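Pantothenate synthetase (Francisella tularensis subsp. tularensis, PDB 3N8H) probably catalyses the ATP-dependent condensation of pantoate with beta-alanine to pantothenate through a pantoyl-adenylate intermediate, working as a homodimer. Local coordinates at residues N75-Q78 and Q79-I83; K137-I141 and T142-N146; Q162-D166 and F167-T171; K192-S196 and T197-I201. All coordinates share one frame; numbering follows the deposited sequence.

Contact 1. Residues N75-Q78 and Q79-I83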
loop_
_atom_site.group_PDB
_atom_site.type_symbol
_atom_site.label_atom_id
_atom_site.label_comp_id
_atom_site.label_asym_id
_atom_site.label_seq_id
_atom_site.Cartn_x
_atom_site.Cartn_y
_atom_site.Cartn_z
ATOM N N ASN A 75 -4.424 -17.663 22.019
ATOM C CA ASN A 75 -4.786 -16.392 22.617
ATOM C C ASN A 75 -4.490 -16.433 24.121
ATOM O O ASN A 75 -4.979 -17.322 24.811
ATOM C CB ASN A 75 -6.268 -16.113 22.363
ATOM C CG ASN A 75 -6.749 -14.881 23.068
ATOM O OD1 ASN A 75 -6.818 -13.799 22.477
ATOM N ND2 ASN A 75 -7.069 -15.023 24.352
ATOM N N GLN A 76 -3.682 -15.486 24.609
ATOM C CA GLN A 76 -3.279 -15.423 26.028
ATOM C C GLN A 76 -2.748 -14.029 26.408
ATOM O O GLN A 76 -1.578 -13.863 26.784
ATOM C CB GLN A 76 -2.213 -16.487 26.314
ATOM C CG GLN A 76 -1.115 -16.512 25.267
ATOM C CD GLN A 76 0.068 -17.370 25.654
ATOM O OE1 GLN A 76 1.161 -16.859 25.913
ATOM N NE2 GLN A 76 -0.131 -18.676 25.675
ATOM N N LEU A 77 -3.614 -13.031 26.301
ATOM C CA LEU A 77 -3.206 -11.634 26.452
ATOM C C LEU A 77 -2.621 -11.344 27.844
ATOM O O LEU A 77 -1.609 -10.639 27.973
ATOM C CB LEU A 77 -4.388 -10.700 26.141
ATOM C CG LEU A 77 -4.208 -9.184 26.273
ATOM C CD1 LEU A 77 -3.023 -8.641 25.445
ATOM C CD2 LEU A 77 -5.517 -8.456 25.918
ATOM N N GLN A 78 -3.222 -11.906 28.885
ATOM C CA GLN A 78 -2.709 -11.620 30.232
ATOM C C GLN A 78 -1.288 -12.166 30.417
ATOM O O GLN A 78 -0.426 -11.498 30.989
ATOM C CB GLN A 78 -3.648 -12.129 31.330
ATOM C CG GLN A 78 -4.987 -11.380 31.391
ATOM C CD GLN A 78 -4.845 -9.863 31.224
ATOM O OE1 GLN A 78 -4.260 -9.186 32.072
ATOM N NE2 GLN A 78 -5.398 -9.327 30.131
ATOM N N GLN A 79 -1.037 -13.370 29.910
ATOM C CA GLN A 79 0.299 -13.942 29.996
ATOM C C GLN A 79 1.292 -13.106 29.170
ATOM O O GLN A 79 2.422 -12.839 29.610
ATOM C CB GLN A 79 0.266 -15.403 29.560
ATOM C CG GLN A 79 1.542 -15.898 28.907
ATOM C CD GLN A 79 2.502 -16.555 29.884
ATOM O OE1 GLN A 79 2.983 -17.668 29.644
ATOM N NE2 GLN A 79 2.791 -15.869 30.987
ATOM N N ASP A 80 0.853 -12.681 27.984
ATOM C CA ASP A 80 1.676 -11.850 27.105
ATOM C C ASP A 80 2.055 -10.527 27.790
ATOM O O ASP A 80 3.216 -10.072 27.749
ATOM C CB ASP A 80 0.929 -11.557 25.797
ATOM C CG ASP A 80 0.749 -12.798 24.908
ATOM O OD1 ASP A 80 1.403 -13.854 25.152
ATOM O OD2 ASP A 80 -0.057 -12.696 23.947
ATOM N N ILE A 81 1.065 -9.905 28.412
ATOM C CA ILE A 81 1.296 -8.664 29.143
ATOM C C ILE A 81 2.330 -8.860 30.249
ATOM O O ILE A 81 3.270 -8.069 30.365
ATOM C CB ILE A 81 -0.012 -8.076 29.703
ATOM C CG1 ILE A 81 -0.844 -7.485 28.566
ATOM C CG2 ILE A 81 0.282 -7.003 30.764
ATOM C CD1 ILE A 81 -2.254 -7.112 28.961
ATOM N N GLN A 82 2.180 -9.922 31.040
ATOM C CA GLN A 82 3.173 -10.235 32.084
ATOM C C GLN A 82 4.602 -10.404 31.533
ATOM O O GLN A 82 5.576 -9.915 32.134
ATOM C CB GLN A 82 2.777 -11.485 32.875
ATOM C CG GLN A 82 1.712 -11.261 33.931
ATOM C CD GLN A 82 1.447 -12.535 34.711
ATOM O OE1 GLN A 82 1.442 -13.625 34.138
ATOM N NE2 GLN A 82 1.244 -12.409 36.031
ATOM N N ILE A 83 4.721 -11.109 30.407
ATOM C CA ILE A 83 6.018 -11.293 29.764
ATOM C C ILE A 83 6.664 -9.960 29.380
ATOM O O ILE A 83 7.825 -9.691 29.711
ATOM C CB ILE A 83 5.887 -12.168 28.516
ATOM C CG1 ILE A 83 5.738 -13.633 28.932
ATOM C CG2 ILE A 83 7.107 -12.012 27.630
ATOM C CD1 ILE A 83 4.629 -14.341 28.239
HETATM O O HOH W 1 -2.479 -13.489 22.965
#
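The carboxylate of Asp80 carries the backbone oxygen of Gln76 over one of its faces, Gln76 O lying 3.2 Å from Asp80 CG, while its own two oxygens accept hydrogen bonds from Ala34 N and Leu35 N. The motif is the N-terminal turn of helix 77-86, with Gln76 at the N-cap. Asp80 CG is anti to its carbonyl carbon (chi1 -69°), which swings the acid back toward the start of the helix. There a water donates to Asp80 OD2 at 2.7 Å and accepts from Gln76 N at 2.9 Å, tying the cap residue to the acid. The Gln76 side chain runs across that of Asp80 at about a right angle, its amide plane turned 42° from the carboxylate plane. Because Ala34 and Leu35 belong to the predicted ATP-binding loop, the two bonds are consistent with Asp80 acting as a second-shell residue that holds that loop in place. Along the backbone, Asp80 N donates to Gln76 O at 3.0 Å and Ile81 N to Leu77 O at 2.8 Å, so helical bonding begins directly at the cap. On another flank, Leu77 and Ile81 pack obliquely, Leu77 CD1 lying 3.9 Å from Ile81 CD1.

Contact 2. Residues K137-I141 and T142-N146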
loop_
_atom_site.group_PDB
_atom_site.type_symbol
_atom_site.label_atom_id
_atom_site.label_comp_id
_atom_site.label_asym_id
_atom_site.label_seq_id
_atom_site.Cartn_x
_atom_site.Cartn_y
_atom_site.Cartn_z
ATOM N N LYS A 137 0.442 -0.789 7.498
ATOM C CA LYS A 137 -0.347 -0.008 8.461
ATOM C C LYS A 137 0.385 0.199 9.801
ATOM O O LYS A 137 0.448 1.311 10.338
ATOM C CB LYS A 137 -1.695 -0.707 8.694
ATOM C CG LYS A 137 -2.690 -0.534 7.538
ATOM C CD LYS A 137 -3.866 -1.532 7.695
ATOM C CE LYS A 137 -4.974 -1.243 6.658
ATOM N NZ LYS A 137 -5.858 -0.109 7.075
ATOM N N LEU A 138 0.952 -0.889 10.323
ATOM C CA LEU A 138 1.646 -0.885 11.606
ATOM C C LEU A 138 2.870 0.028 11.581
ATOM O O LEU A 138 3.231 0.675 12.576
ATOM C CB LEU A 138 2.072 -2.309 11.961
ATOM C CG LEU A 138 0.891 -3.191 12.411
ATOM C CD1 LEU A 138 1.320 -4.633 12.595
ATOM C CD2 LEU A 138 0.273 -2.647 13.734
ATOM N N LEU A 139 3.517 0.060 10.433
ATOM C CA LEU A 139 4.716 0.868 10.253
ATOM C C LEU A 139 4.341 2.343 10.160
ATOM O O LEU A 139 5.094 3.233 10.616
ATOM C CB LEU A 139 5.442 0.418 8.975
ATOM C CG LEU A 139 6.261 -0.875 9.095
ATOM C CD1 LEU A 139 6.934 -1.252 7.746
ATOM C CD2 LEU A 139 7.304 -0.722 10.182
ATOM N N GLN A 140 3.169 2.591 9.576
ATOM C CA GLN A 140 2.683 3.952 9.350
ATOM C C GLN A 140 2.215 4.513 10.686
ATOM O O GLN A 140 2.331 5.699 10.963
ATOM C CB GLN A 140 1.547 3.944 8.338
ATOM C CG GLN A 140 1.977 3.684 6.866
ATOM C CD GLN A 140 2.781 4.857 6.290
ATOM O OE1 GLN A 140 4.016 4.879 6.361
ATOM N NE2 GLN A 140 2.077 5.846 5.740
ATOM N N ILE A 141 1.722 3.625 11.532
ATOM C CA ILE A 141 1.269 4.003 12.859
ATOM C C ILE A 141 2.474 4.211 13.777
ATOM O O ILE A 141 2.565 5.224 14.443
ATOM C CB ILE A 141 0.312 2.923 13.458
ATOM C CG1 ILE A 141 -0.978 2.840 12.626
ATOM C CG2 ILE A 141 -0.012 3.249 14.917
ATOM C CD1 ILE A 141 -1.781 1.524 12.861
ATOM N N THR A 142 3.412 3.263 13.799
ATOM C CA THR A 142 4.461 3.278 14.816
ATOM C C THR A 142 5.675 4.142 14.439
ATOM O O THR A 142 6.378 4.624 15.314
ATOM C CB THR A 142 4.951 1.866 15.118
ATOM O OG1 THR A 142 5.368 1.256 13.890
ATOM C CG2 THR A 142 3.815 1.031 15.728
ATOM N N LYS A 143 5.918 4.292 13.142
ATOM C CA LYS A 143 7.039 5.086 12.620
ATOM C C LYS A 143 8.304 4.862 13.432
ATOM O O LYS A 143 8.833 5.787 14.043
ATOM C CB LYS A 143 6.677 6.570 12.552
ATOM C CG LYS A 143 5.587 6.874 11.537
ATOM C CD LYS A 143 5.006 8.277 11.712
ATOM C CE LYS A 143 4.319 8.439 13.063
ATOM N NZ LYS A 143 3.422 9.630 13.089
ATOM N N PRO A 144 8.782 3.613 13.457
ATOM C CA PRO A 144 9.956 3.283 14.250
ATOM C C PRO A 144 11.228 3.555 13.472
ATOM O O PRO A 144 11.201 3.675 12.245
ATOM C CB PRO A 144 9.803 1.770 14.471
ATOM C CG PRO A 144 9.114 1.310 13.206
ATOM C CD PRO A 144 8.156 2.419 12.861
ATOM N N ASN A 145 12.338 3.616 14.198
ATOM C CA ASN A 145 13.661 3.689 13.603
ATOM C C ASN A 145 14.152 2.307 13.191
ATOM O O ASN A 145 14.815 2.156 12.146
ATOM C CB ASN A 145 14.648 4.289 14.602
ATOM C CG ASN A 145 14.294 5.701 14.987
ATOM O OD1 ASN A 145 13.891 5.973 16.128
ATOM N ND2 ASN A 145 14.442 6.619 14.040
ATOM N N ASN A 146 13.827 1.308 14.023
ATOM C CA ASN A 146 14.298 -0.060 13.827
ATOM C C ASN A 146 13.198 -1.110 13.918
ATOM O O ASN A 146 12.413 -1.127 14.867
ATOM C CB ASN A 146 15.398 -0.412 14.826
ATOM C CG ASN A 146 16.640 0.453 14.648
ATOM O OD1 ASN A 146 17.257 0.471 13.586
ATOM N ND2 ASN A 146 16.998 1.173 15.686
#
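Thr142 turns back on Leu138 at the C-terminal end of helix 127-142, and both its backbone N and its hydroxyl donate to one acceptor. Thr142 N lies 2.9 Å from Leu138 O and Thr142 OG1 only 2.6 Å from the same Leu138 O, and the two donors come from opposite faces of the carbonyl plane. With OG1 between the backbone N and the carbonyl carbon (chi1 55°), the hydroxyl is carried to the oxygen. Next in line, Lys143 N reaches Leu139 O at 2.9 Å from above its carbonyl plane. Lys143 then leaves the helix with positive phi (41°), and its aliphatic stem lies against the last turn, with Lys143 CG 3.5 Å from Gln140 O. The apolar closure belongs to Pro144, whose ring meets Leu139 at about a right angle, Pro144 CG standing 4.1 Å from Leu139 CD2. Pro144 also packs on Phe28 of strand 26-31, in the turn that joins the helix to strand 146-150 of the parallel sheet. Gln140 faces the second subunit, where its NE2 donates to Phe167 O and to OE1 of that subunit's Gln140. Chemically, the hydroxyl of the buried Thr142 finds its acceptor within its own helix, whereas Thr142 O and Lys143 O accept from the Arg17 guanidinium, a positive charge likely to suit the negative end of the helix dipole.

Contact 3. Residues Q162-D166 and F167-T171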
loop_
_atom_site.group_PDB
_atom_site.type_symbol
_atom_site.label_atom_id
_atom_site.label_comp_id
_atom_site.label_asym_id
_atom_site.label_seq_id
_atom_site.Cartn_x
_atom_site.Cartn_y
_atom_site.Cartn_z
ATOM N N GLN A 162 11.206 -5.268 0.795
ATOM C CA GLN A 162 10.768 -4.677 -0.475
ATOM C C GLN A 162 9.697 -3.598 -0.210
ATOM O O GLN A 162 9.736 -2.520 -0.797
ATOM C CB GLN A 162 10.235 -5.746 -1.429
ATOM C CG GLN A 162 9.869 -5.205 -2.804
ATOM C CD GLN A 162 11.087 -4.775 -3.597
ATOM O OE1 GLN A 162 12.071 -5.506 -3.669
ATOM N NE2 GLN A 162 11.028 -3.588 -4.193
ATOM N N LEU A 163 8.779 -3.897 0.702
ATOM C CA LEU A 163 7.760 -2.938 1.153
ATOM C C LEU A 163 8.348 -1.626 1.675
ATOM O O LEU A 163 7.858 -0.543 1.372
ATOM C CB LEU A 163 6.939 -3.561 2.262
ATOM C CG LEU A 163 5.781 -2.717 2.774
ATOM C CD1 LEU A 163 4.583 -2.797 1.813
ATOM C CD2 LEU A 163 5.396 -3.102 4.235
ATOM N N VAL A 164 9.380 -1.734 2.497
ATOM C CA VAL A 164 9.999 -0.569 3.145
ATOM C C VAL A 164 10.704 0.300 2.095
ATOM O O VAL A 164 10.651 1.537 2.142
ATOM C CB VAL A 164 10.949 -1.025 4.316
ATOM C CG1 VAL A 164 12.022 0.009 4.622
ATOM C CG2 VAL A 164 10.136 -1.341 5.566
ATOM N N LYS A 165 11.292 -0.369 1.111
ATOM C CA LYS A 165 11.962 0.269 -0.011
ATOM C C LYS A 165 10.976 0.983 -0.947
ATOM O O LYS A 165 11.175 2.140 -1.348
ATOM C CB LYS A 165 12.711 -0.813 -0.788
ATOM C CG LYS A 165 13.506 -0.294 -1.979
ATOM C CD LYS A 165 14.069 -1.461 -2.799
ATOM C CE LYS A 165 15.203 -1.006 -3.706
ATOM N NZ LYS A 165 15.950 -2.173 -4.249
ATOM N N ASP A 166 9.909 0.278 -1.295
ATOM C CA ASP A 166 8.952 0.741 -2.302
ATOM C C ASP A 166 8.097 1.877 -1.801
ATOM O O ASP A 166 7.690 2.746 -2.568
ATOM C CB ASP A 166 8.045 -0.412 -2.725
ATOM C CG ASP A 166 8.483 -1.049 -4.047
ATOM O OD1 ASP A 166 8.793 -0.306 -5.013
ATOM O OD2 ASP A 166 8.505 -2.294 -4.112
ATOM N N PHE A 167 7.828 1.890 -0.503
ATOM C CA PHE A 167 6.985 2.949 0.030
ATOM C C PHE A 167 7.736 3.880 0.948
ATOM O O PHE A 167 7.162 4.488 1.858
ATOM C CB PHE A 167 5.732 2.333 0.662
ATOM C CG PHE A 167 4.957 1.522 -0.330
ATOM C CD1 PHE A 167 4.338 2.158 -1.407
ATOM C CD2 PHE A 167 4.918 0.142 -0.251
ATOM C CE1 PHE A 167 3.637 1.431 -2.373
ATOM C CE2 PHE A 167 4.224 -0.606 -1.210
ATOM C CZ PHE A 167 3.589 0.034 -2.276
ATOM N N PHE A 168 9.039 3.960 0.703
ATOM C CA PHE A 168 9.894 4.989 1.275
ATOM C C PHE A 168 9.728 5.166 2.763
ATOM O O PHE A 168 9.578 6.279 3.265
ATOM C CB PHE A 168 9.667 6.281 0.499
ATOM C CG PHE A 168 9.858 6.094 -0.984
ATOM C CD1 PHE A 168 11.125 6.164 -1.546
ATOM C CD2 PHE A 168 8.786 5.788 -1.804
ATOM C CE1 PHE A 168 11.320 5.959 -2.906
ATOM C CE2 PHE A 168 8.984 5.576 -3.176
ATOM C CZ PHE A 168 10.253 5.668 -3.717
ATOM N N ILE A 169 9.758 4.044 3.468
ATOM C CA ILE A 169 9.670 4.036 4.918
ATOM C C ILE A 169 11.088 4.068 5.492
ATOM O O ILE A 169 11.892 3.176 5.231
ATOM C CB ILE A 169 8.931 2.769 5.363
ATOM C CG1 ILE A 169 7.476 2.833 4.862
ATOM C CG2 ILE A 169 9.025 2.560 6.883
ATOM C CD1 ILE A 169 6.740 1.515 4.990
ATOM N N ASN A 170 11.406 5.093 6.269
ATOM C CA ASN A 170 12.772 5.230 6.784
ATOM C C ASN A 170 12.948 4.460 8.087
ATOM O O ASN A 170 12.931 5.022 9.181
ATOM C CB ASN A 170 13.175 6.705 6.933
ATOM C CG ASN A 170 14.674 6.886 7.051
ATOM O OD1 ASN A 170 15.388 5.964 7.442
ATOM N ND2 ASN A 170 15.163 8.076 6.704
ATOM N N THR A 171 13.071 3.150 7.941
ATOM C CA THR A 171 13.152 2.229 9.052
ATOM C C THR A 171 14.211 1.197 8.682
ATOM O O THR A 171 14.223 0.695 7.564
ATOM C CB THR A 171 11.800 1.520 9.275
ATOM O OG1 THR A 171 10.856 2.453 9.823
ATOM C CG2 THR A 171 11.960 0.360 10.233
HETATM O O HOH W 2 13.200 2.962 2.913
#
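Leu163 and Phe167 make the tight side of a helix C-terminus that fits a Schellman motif, closing helix 154-166 ahead of strand 172-176. Leu163 CD1 approaches the ring at Phe167 CD2, 3.6 Å away, and over one face of the same ring stands Asp166 CB, 4.2 Å from the ring centroid and displaced toward the rim, a CH-pi contact. The ring reaches the dimer interface, making a cation-pi contact with Lys137 of the second subunit. Asp166 OD1 forms a salt bridge with the same lysine of that other chain, and Asp166 OD2 accepts from Gln162 NE2 at 2.8 Å, so both carboxylate oxygens are engaged. The defining bonds are Ile169 N to Val164 O at 3.0 Å, lying in the carbonyl plane, and a weak one of 3.5 Å from Phe168 N to Lys165 O. Phe168 makes the reversal with positive phi (49°); Lys165 O stands over its ring face, and the ring also packs on Ile141 of the second subunit. The usual apolar partners of the motif are Val164 and Ile169, Val164 CG1 lying 4.2 Å from Ile169 CB.

The other side of the turn is looser. Lys165 is solvent-exposed, though its NZ forms a salt bridge with Asp103 of the second subunit. Solvent enters next to the Schellman bond itself, where one water donates to Val164 O at 3.0 Å and to Ile169 O at 2.7 Å.

Contact 4. Residues K192-S196 and T197-I201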
loop_
_atom_site.group_PDB
_atom_site.type_symbol
_atom_site.label_atom_id
_atom_site.label_comp_id
_atom_site.label_asym_id
_atom_site.label_seq_id
_atom_site.Cartn_x
_atom_site.Cartn_y
_atom_site.Cartn_z
ATOM N N LYS A 192 1.722 -24.233 20.650
ATOM C CA LYS A 192 0.922 -24.363 21.877
ATOM C C LYS A 192 -0.315 -25.221 21.615
ATOM O O LYS A 192 -0.965 -25.678 22.546
ATOM C CB LYS A 192 0.531 -22.996 22.457
ATOM C CG LYS A 192 1.728 -22.179 22.955
ATOM C CD LYS A 192 1.549 -20.688 22.711
ATOM C CE LYS A 192 2.896 -19.968 22.702
ATOM N NZ LYS A 192 2.938 -18.907 23.730
ATOM N N ASN A 193 -0.621 -25.434 20.337
ATOM C CA ASN A 193 -1.764 -26.246 19.942
ATOM C C ASN A 193 -1.402 -27.716 19.778
ATOM O O ASN A 193 -2.276 -28.554 19.569
ATOM C CB ASN A 193 -2.404 -25.693 18.663
ATOM C CG ASN A 193 -3.230 -24.439 18.925
ATOM O OD1 ASN A 193 -3.559 -24.130 20.079
ATOM N ND2 ASN A 193 -3.557 -23.706 17.865
ATOM N N LEU A 194 -0.112 -28.027 19.897
ATOM C CA LEU A 194 0.341 -29.416 19.797
ATOM C C LEU A 194 0.073 -30.197 21.074
ATOM O O LEU A 194 0.390 -29.730 22.177
ATOM C CB LEU A 194 1.838 -29.479 19.524
ATOM C CG LEU A 194 2.397 -28.861 18.247
ATOM C CD1 LEU A 194 3.943 -28.823 18.363
ATOM C CD2 LEU A 194 1.930 -29.651 17.023
ATOM N N THR A 195 -0.488 -31.392 20.926
ATOM C CA THR A 195 -0.639 -32.284 22.061
ATOM C C THR A 195 0.724 -32.865 22.422
ATOM O O THR A 195 1.720 -32.619 21.737
ATOM C CB THR A 195 -1.603 -33.452 21.758
ATOM O OG1 THR A 195 -1.008 -34.318 20.781
ATOM C CG2 THR A 195 -2.945 -32.926 21.245
ATOM N N SER A 196 0.751 -33.650 23.494
ATOM C CA SER A 196 1.969 -34.315 23.936
ATOM C C SER A 196 2.536 -35.270 22.881
ATOM O O SER A 196 3.752 -35.297 22.649
ATOM C CB SER A 196 1.715 -35.063 25.243
ATOM O OG SER A 196 0.511 -35.811 25.159
ATOM N N THR A 197 1.669 -36.062 22.255
ATOM C CA THR A 197 2.122 -36.976 21.209
ATOM C C THR A 197 2.541 -36.220 19.943
ATOM O O THR A 197 3.475 -36.636 19.270
ATOM C CB THR A 197 1.081 -38.081 20.866
ATOM O OG1 THR A 197 -0.154 -37.488 20.460
ATOM C CG2 THR A 197 0.835 -38.983 22.067
ATOM N N ASP A 198 1.854 -35.114 19.639
ATOM C CA ASP A 198 2.259 -34.213 18.553
ATOM C C ASP A 198 3.689 -33.706 18.775
ATOM O O ASP A 198 4.489 -33.656 17.846
ATOM C CB ASP A 198 1.338 -32.995 18.457
ATOM C CG ASP A 198 -0.073 -33.350 18.031
ATOM O OD1 ASP A 198 -0.316 -34.530 17.714
ATOM O OD2 ASP A 198 -0.939 -32.441 18.014
ATOM N N ILE A 199 3.970 -33.285 20.007
ATOM C CA ILE A 199 5.299 -32.827 20.397
ATOM C C ILE A 199 6.360 -33.869 20.070
ATOM O O ILE A 199 7.467 -33.527 19.665
ATOM C CB ILE A 199 5.359 -32.521 21.922
ATOM C CG1 ILE A 199 4.494 -31.306 22.261
ATOM C CG2 ILE A 199 6.789 -32.282 22.362
ATOM C CD1 ILE A 199 4.937 -30.033 21.567
ATOM N N GLU A 200 6.032 -35.146 20.259
ATOM C CA GLU A 200 7.023 -36.200 20.069
ATOM C C GLU A 200 7.234 -36.479 18.573
ATOM O O GLU A 200 8.333 -36.821 18.125
ATOM C CB GLU A 200 6.630 -37.479 20.820
ATOM C CG GLU A 200 5.379 -38.175 20.278
ATOM C CD GLU A 200 5.379 -39.683 20.506
ATOM O OE1 GLU A 200 4.308 -40.232 20.850
ATOM O OE2 GLU A 200 6.448 -40.319 20.339
ATOM N N ILE A 201 6.175 -36.322 17.800
ATOM C CA ILE A 201 6.302 -36.387 16.353
ATOM C C ILE A 201 7.176 -35.226 15.884
ATOM O O ILE A 201 8.085 -35.408 15.087
ATOM C CB ILE A 201 4.941 -36.305 15.702
ATOM C CG1 ILE A 201 4.123 -37.545 16.104
ATOM C CG2 ILE A 201 5.081 -36.176 14.181
ATOM C CD1 ILE A 201 2.670 -37.448 15.669
#
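A capping box between Thr195 and Asp198 starts helix 196-210 at the surface, a few residues beyond the predicted ATP-binding residues Leu187 to Arg190. The evidence is a reciprocal pair of bonds. Thr195 OG1 accepts from Asp198 N at 3.2 Å, nearly straight at the hydrogen (164°), and Thr195 N donates to Asp198 OD2 at 3.1 Å, meeting that oxygen from above the carboxylate plane. Thr195 at the N-cap holds OG1 between its backbone N and carbonyl carbon (chi1 68°), which aims the hydroxyl into the first turn. Asp198 folds back with CG anti to its own carbonyl carbon (chi1 -67°), and the two side chains pass each other at a slant. The first helical bond follows directly, from Ile199 N to Thr195 O at 2.9 Å. Just before the cap, Leu194 reaches across to Ile199 at about a right angle, Leu194 CD1 to Ile199 CD1 3.6 Å, the pairing of a hydrophobic staple. Leu194 CD2 also rests 3.7 Å from Asp198 CB, placing a methyl group beside the polar box. Leu194 packs on Val250 of strand 250-257, and Asp198 and Ile201 on Ile247 of strand 240-247, seating the helix start against the antiparallel sheet.

Overall arrangement
Along the chain the contacts come in series from 1 to 4, each at a helix end: contacts 1 and 4 at N-termini, contacts 2 and 3 at C-termini. Contacts 2 and 3, with centres about 11 Å apart, join through Pro144 O and Thr171 OG1 and through Leu139 packed on Val164 and Ile169. They precede the adjacent parallel strands 146-150 and 172-176, and both touch the second subunit, so this corner serves the dimer. Contacts 1 and 4, about 22 Å apart between centres, touch where the side chains of Gln76 and Lys192 meet, just ahead of helix 77-86 and helix 196-210, the latter beside the antiparallel sheet. Contacts 3 and 4 lie farthest apart, about 39 Å between centres.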